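Side-chain contact in 6-phospho-alpha-glucosidase (Merdibacter massiliensis, PDB 6VC6), which probably hydrolyses 6-phospho-alpha-glucosides, as a family 4 glycosidase that carries NAD and a manganese ion beside the bound sugar phosphate: residues Asn28-Glu33 with Met322-Ala327. Residues are numbered along the deposited sequence; the frame is centred on the assembly and turned at random.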
ATOM      1  N   ASN A  28      -6.735 -21.390  12.402  1.00 61.46           N
ATOM      2  CA  ASN A  28      -7.754 -21.392  13.445  1.00 66.07           C
ATOM      3  C   ASN A  28      -8.344 -20.006  13.672  1.00 61.78           C
ATOM      4  O   ASN A  28      -9.501 -19.893  14.095  1.00 69.80           O
ATOM      5  CB  ASN A  28      -7.169 -21.938  14.750  1.00 60.51           C
ATOM      6  CG  ASN A  28      -6.796 -23.405  14.650  1.00 69.96           C
ATOM      7  OD1 ASN A  28      -7.360 -24.147  13.847  1.00 69.12           O
ATOM      8  ND2 ASN A  28      -5.837 -23.830  15.466  1.00 78.21           N
ATOM      9  N   GLU A  29      -7.577 -18.948  13.401  1.00 63.64           N
ATOM     10  CA  GLU A  29      -8.098 -17.594  13.541  1.00 59.27           C
ATOM     11  C   GLU A  29      -9.012 -17.210  12.385  1.00 58.96           C
ATOM     12  O   GLU A  29      -9.956 -16.434  12.577  1.00 56.75           O
ATOM     13  CB  GLU A  29      -6.949 -16.588  13.630  1.00 62.74           C
ATOM     14  CG  GLU A  29      -6.020 -16.776  14.815  1.00 69.03           C
ATOM     15  CD  GLU A  29      -4.987 -15.669  14.910  1.00 72.84           C
ATOM     16  OE1 GLU A  29      -4.910 -14.847  13.973  1.00 69.46           O
ATOM     17  OE2 GLU A  29      -4.252 -15.622  15.919  1.00 87.77           O
ATOM     18  N   PHE A  30      -8.752 -17.735  11.191  1.00 61.29           N
ATOM     19  CA  PHE A  30      -9.461 -17.338   9.975  1.00 52.46           C
ATOM     20  C   PHE A  30      -9.836 -18.591   9.200  1.00 54.70           C
ATOM     21  O   PHE A  30      -9.124 -19.011   8.279  1.00 55.39           O
ATOM     22  CB  PHE A  30      -8.601 -16.394   9.130  1.00 52.71           C
ATOM     23  CG  PHE A  30      -9.333 -15.760   7.984  1.00 53.97           C
ATOM     24  CD1 PHE A  30     -10.413 -14.923   8.210  1.00 49.18           C
ATOM     25  CD2 PHE A  30      -8.929 -15.989   6.680  1.00 56.32           C
ATOM     26  CE1 PHE A  30     -11.084 -14.335   7.153  1.00 51.52           C
ATOM     27  CE2 PHE A  30      -9.594 -15.405   5.620  1.00 53.88           C
ATOM     28  CZ  PHE A  30     -10.673 -14.576   5.856  1.00 50.69           C
ATOM     29  N   PRO A  31     -10.957 -19.222   9.550  1.00 56.10           N
ATOM     30  CA  PRO A  31     -11.343 -20.480   8.892  1.00 53.14           C
ATOM     31  C   PRO A  31     -11.819 -20.229   7.468  1.00 52.09           C
ATOM     32  O   PRO A  31     -12.741 -19.445   7.236  1.00 54.89           O
ATOM     33  CB  PRO A  31     -12.471 -21.014   9.782  1.00 56.72           C
ATOM     34  CG  PRO A  31     -13.057 -19.792  10.406  1.00 59.02           C
ATOM     35  CD  PRO A  31     -11.920 -18.820  10.589  1.00 55.62           C
HETATM   36  N   MSE A  32     -11.182 -20.901   6.515  1.00 52.29           N
HETATM   37  CA  MSE A  32     -11.555 -20.766   5.114  1.00 55.68           C
HETATM   38  C   MSE A  32     -12.035 -22.088   4.532  1.00 51.92           C
HETATM   39  O   MSE A  32     -11.568 -23.159   4.921  1.00 55.01           O
HETATM   40  CB  MSE A  32     -10.379 -20.245   4.289  1.00 52.95           C
HETATM   41  CG  MSE A  32      -9.848 -18.901   4.736  1.00 72.83           C
HETATM   42 SE   MSE A  32      -8.001 -18.663   4.179  1.00 98.05          SE
HETATM   43  CE  MSE A  32      -8.285 -18.523   2.259  1.00 33.39           C
ATOM     44  N   GLU A  33     -12.972 -22.000   3.591  1.00 53.90           N
ATOM     45  CA  GLU A  33     -13.441 -23.179   2.877  1.00 51.86           C
ATOM     46  C   GLU A  33     -12.925 -23.250   1.449  1.00 56.47           C
ATOM     47  O   GLU A  33     -12.687 -24.350   0.941  1.00 58.48           O
ATOM     48  CB  GLU A  33     -14.974 -23.213   2.864  1.00 56.45           C
ATOM     49  CG  GLU A  33     -15.571 -24.424   2.167  1.00 60.27           C
ATOM     50  CD  GLU A  33     -16.351 -25.315   3.113  1.00 75.39           C
ATOM     51  OE1 GLU A  33     -16.421 -24.990   4.316  1.00 81.54           O
ATOM     52  OE2 GLU A  33     -16.894 -26.341   2.652  1.00 84.44           O
HETATM   53  N   MSE A 322      -1.410  -8.865   8.251  1.00 50.24           N
HETATM   54  CA  MSE A 322      -2.212  -7.709   8.597  1.00 52.93           C
HETATM   55  C   MSE A 322      -3.516  -7.672   7.817  1.00 47.87           C
HETATM   56  O   MSE A 322      -4.549  -7.269   8.344  1.00 42.29           O
HETATM   57  CB  MSE A 322      -1.463  -6.414   8.344  1.00 45.48           C
HETATM   58  CG  MSE A 322      -2.233  -5.243   8.887  1.00 70.00           C
HETATM   59 SE   MSE A 322      -1.265  -3.578   8.823  1.00 88.91          SE
HETATM   60  CE  MSE A 322      -2.082  -2.877   7.210  1.00 48.44           C
HETATM   61  N   MSE A 323      -3.459  -8.068   6.551  1.00 41.49           N
HETATM   62  CA  MSE A 323      -4.665  -8.120   5.734  1.00 47.67           C
HETATM   63  C   MSE A 323      -5.598  -9.206   6.256  1.00 41.98           C
HETATM   64  O   MSE A 323      -6.817  -9.032   6.265  1.00 43.96           O
HETATM   65  CB  MSE A 323      -4.336  -8.372   4.257  1.00 48.44           C
HETATM   66  CG  MSE A 323      -5.579  -8.437   3.372  1.00 49.60           C
HETATM   67 SE   MSE A 323      -5.274  -8.164   1.460  1.00 58.00          SE
HETATM   68  CE  MSE A 323      -5.434  -6.225   1.377  1.00 44.88           C
ATOM     69  N   ILE A 324      -5.023 -10.328   6.697  1.00 41.73           N
ATOM     70  CA  ILE A 324      -5.840 -11.387   7.279  1.00 47.75           C
ATOM     71  C   ILE A 324      -6.466 -10.916   8.585  1.00 42.13           C
ATOM     72  O   ILE A 324      -7.646 -11.176   8.852  1.00 44.92           O
ATOM     73  CB  ILE A 324      -5.009 -12.667   7.483  1.00 47.68           C
ATOM     74  CG1 ILE A 324      -4.502 -13.199   6.143  1.00 37.89           C
ATOM     75  CG2 ILE A 324      -5.841 -13.732   8.188  1.00 43.69           C
ATOM     76  CD1 ILE A 324      -3.531 -14.346   6.283  1.00 48.06           C
ATOM     77  N   LYS A 325      -5.692 -10.212   9.414  1.00 41.30           N
ATOM     78  CA  LYS A 325      -6.237  -9.683  10.662  1.00 43.79           C
ATOM     79  C   LYS A 325      -7.330  -8.659  10.391  1.00 43.69           C
ATOM     80  O   LYS A 325      -8.304  -8.566  11.147  1.00 44.12           O
ATOM     81  CB  LYS A 325      -5.120  -9.067  11.507  1.00 46.87           C
ATOM     82  CG  LYS A 325      -4.104 -10.071  12.030  1.00 50.60           C
ATOM     83  CD  LYS A 325      -4.608 -10.784  13.271  1.00 58.30           C
ATOM     84  CE  LYS A 325      -3.621 -11.845  13.731  1.00 60.98           C
ATOM     85  NZ  LYS A 325      -2.228 -11.321  13.779  1.00 62.80           N
ATOM     86  N   VAL A 326      -7.187  -7.880   9.316  1.00 42.76           N
ATOM     87  CA  VAL A 326      -8.247  -6.955   8.924  1.00 45.42           C
ATOM     88  C   VAL A 326      -9.499  -7.725   8.529  1.00 40.06           C
ATOM     89  O   VAL A 326     -10.621  -7.347   8.890  1.00 42.57           O
ATOM     90  CB  VAL A 326      -7.761  -6.034   7.789  1.00 43.26           C
ATOM     91  CG1 VAL A 326      -8.936  -5.333   7.124  1.00 40.17           C
ATOM     92  CG2 VAL A 326      -6.770  -5.011   8.323  1.00 37.10           C
ATOM     93  N   ALA A 327      -9.328  -8.825   7.792  1.00 35.22           N
ATOM     94  CA  ALA A 327     -10.470  -9.656   7.426  1.00 45.38           C
ATOM     95  C   ALA A 327     -11.106 -10.294   8.656  1.00 36.94           C
ATOM     96  O   ALA A 327     -12.329 -10.467   8.709  1.00 41.84           O
ATOM     97  CB  ALA A 327     -10.043 -10.728   6.424  1.00 39.58           C
TER
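Glu29 OE1 meets the Lys325 side chain at its last methylene, 3.3 Å from CE, while the ammonium NZ stays 4.4 Å away, beyond salt-bridge distance. The glutamate runs extended past CG and brings one carboxylate oxygen obliquely across the end of the lysine. The first side-chain bond of Lys325 points away from the loop; the bend at chi2 (-81°) brings CE back to the carboxylate, and a second bend at chi4 sets where NZ points. NZ also has a long, weak ion pair with Glu321, and Glu328 brings a second carboxylate close to OE1, so the lysine probably offsets some of the negative charge gathered between the loop and this edge of the helix.

Beneath this charged pair the contact is apolar. The CB of Phe30 points toward the helix, and CG anti to the backbone N (chi1 -170°) lays the ring along it, from Ile324 to Ala327. Ile324 CG2 lies 3.9 Å from Phe30 CB and also borders CG and CD2, at the root of the ring. One helical turn further on, Ala327 CB touches the far end, 3.8 Å from Phe30 CE1 and nearly as close to CZ. Both methyls approach the ring obliquely. Val6 of strand 4-9 also touches Phe30, and Phe23 of helix 16-25 touches Ile324. Replacing Phe30 with an alanine would probably leave the Ala327 methyl without its aromatic neighbour and open a gap between loop and helix.

The contact thus joins the loop between helix 16-25 and strand 32-38 of the Rossmann-like NAD-binding half to helix 318-331, far along the chain. With no hydrogen bond or salt bridge between the two segments, their association rests mainly on buried hydrocarbon surface, with longer-range electrostatics confined to its charged edge.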